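Local coordinates for pheromone cOB1/lipoprotein, YaeC family (Enterococcus faecalis, PDB 4EF1) that probably binds methionine as a surface lipoprotein of the NlpA family and also serves as the precursor of the sex pheromone cOB1, at residues 36-39 with 43-46. Sequence-based numbering, arbitrary orientation. Where two conformers were deposited one is given.
Sequences TTYT and LPNK
Tyr-38, just past the end of strand 31-37, lays one face of its ring on Pro-44 in the first turn of helix 43-50. This is a proline-aromatic CH-pi contact. The CA of Pro-44 sits 4.2 Å from the centroid of the Tyr-38 ring, only 7° off the ring normal, so this carbon sits over the middle of the face. The pyrrolidine ring extends from there toward the root of the tyrosine. CG of Pro-44 is 3.7 Å from CB of Tyr-38, and CB of Pro-44 lies near CD2 of Tyr-38. The two side chains overlap head to tail. In Tyr-38, CG anti to the carbonyl carbon (chi1 -64°) swings the ring toward the helix, and chi2 of -87° sets its flat side against Pro-44.

The contact bridges a short connection, residues 38-42, between strand and helix in the periplasmic-binding-protein fold. Strand 31-37 is an outermost strand of the six-stranded sheet, and Tyr-38 is still tied to Ala-10 by a backbone hydrogen bond. Asp-40, in the connection, accepts a hydrogen bond through OD2 from the backbone N of Leu-43 at the start of the helix.

Leu-43 adds a smaller apolar touch. Its CB approaches the Tyr-38 ring obliquely, 3.8 Å from CD1, and the leucine side chain lies roughly perpendicular to that of the tyrosine. Pro-44 is buried and also packs on Phe-58, a residue of the selenomethionine pocket. The Pro-44 side chain itself lies about 8 Å from the bound ligand.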
loop_
_atom_site.group_PDB
_atom_site.type_symbol
_atom_site.label_atom_id
_atom_site.label_comp_id
_atom_site.label_asym_id
_atom_site.label_seq_id
_atom_site.Cartn_x
_atom_site.Cartn_y
_atom_site.Cartn_z
ATOM N N THR A 36 12.037 0.087 12.785
ATOM C CA THR A 36 10.961 0.210 13.807
ATOM C C THR A 36 9.701 -0.182 13.057
ATOM O O THR A 36 9.496 0.326 11.974
ATOM C CB THR A 36 10.852 1.631 14.352
ATOM O OG1 THR A 36 12.074 1.952 15.012
ATOM C CG2 THR A 36 9.708 1.772 15.373
ATOM N N THR A 37 8.918 -1.119 13.602
ATOM C CA THR A 37 7.694 -1.616 12.953
ATOM C C THR A 37 6.473 -0.850 13.501
ATOM O O THR A 37 6.398 -0.600 14.707
ATOM C CB THR A 37 7.569 -3.158 13.158
ATOM O OG1 THR A 37 8.617 -3.823 12.423
ATOM C CG2 THR A 37 6.210 -3.695 12.715
ATOM N N TYR A 38 5.563 -0.483 12.619
ATOM C CA TYR A 38 4.300 0.213 12.917
ATOM C C TYR A 38 3.142 -0.580 12.293
ATOM O O TYR A 38 3.268 -1.106 11.185
ATOM C CB TYR A 38 4.273 1.631 12.323
ATOM C CG TYR A 38 5.300 2.538 12.915
ATOM C CD1 TYR A 38 5.028 3.258 14.068
ATOM C CD2 TYR A 38 6.578 2.657 12.352
ATOM C CE1 TYR A 38 5.997 4.057 14.664
ATOM C CE2 TYR A 38 7.553 3.477 12.942
ATOM C CZ TYR A 38 7.248 4.176 14.088
ATOM O OH TYR A 38 8.188 4.970 14.692
ATOM N N THR A 39 2.042 -0.676 13.020
ATOM C CA THR A 39 0.869 -1.451 12.616
ATOM C C THR A 39 -0.227 -0.601 11.949
ATOM O O THR A 39 -1.253 -1.144 11.576
ATOM C CB THR A 39 0.285 -2.148 13.871
ATOM O OG1 THR A 39 -0.113 -1.164 14.829
ATOM C CG2 THR A 39 1.334 -3.058 14.526
ATOM N N LEU A 43 0.989 6.679 12.499
ATOM C CA LEU A 43 2.167 6.785 13.361
ATOM C C LEU A 43 3.534 6.844 12.654
ATOM O O LEU A 43 4.396 7.589 13.118
ATOM C CB LEU A 43 2.166 5.732 14.476
ATOM C CG LEU A 43 1.105 5.918 15.604
ATOM C CD1 LEU A 43 1.267 4.795 16.631
ATOM C CD2 LEU A 43 1.182 7.270 16.335
ATOM N N PRO A 44 3.723 6.110 11.553
ATOM C CA PRO A 44 5.001 6.239 10.803
ATOM C C PRO A 44 5.292 7.637 10.263
ATOM O O PRO A 44 6.471 8.045 10.197
ATOM C CB PRO A 44 4.875 5.238 9.664
ATOM C CG PRO A 44 3.684 4.407 9.962
ATOM C CD PRO A 44 2.821 5.105 10.933
ATOM N N ASN A 45 4.248 8.349 9.844
ATOM C CA ASN A 45 4.405 9.752 9.480
ATOM C C ASN A 45 4.613 10.652 10.694
ATOM O O ASN A 45 5.481 11.530 10.632
ATOM C CB ASN A 45 3.263 10.248 8.595
ATOM C CG ASN A 45 3.411 9.814 7.128
ATOM O OD1 ASN A 45 4.519 9.634 6.633
ATOM N ND2 ASN A 45 2.293 9.725 6.415
ATOM N N LYS A 46 3.851 10.454 11.786
ATOM C CA LYS A 46 4.083 11.209 13.024
ATOM C C LYS A 46 5.526 11.008 13.479
ATOM O O LYS A 46 6.226 11.967 13.799
ATOM C CB LYS A 46 3.117 10.811 14.160
ATOM C CG LYS A 46 1.662 11.247 13.938
ATOM C CD LYS A 46 0.775 11.102 15.181
ATOM C CE LYS A 46 -0.620 11.674 14.944
ATOM N NZ LYS A 46 -0.620 13.133 14.634
#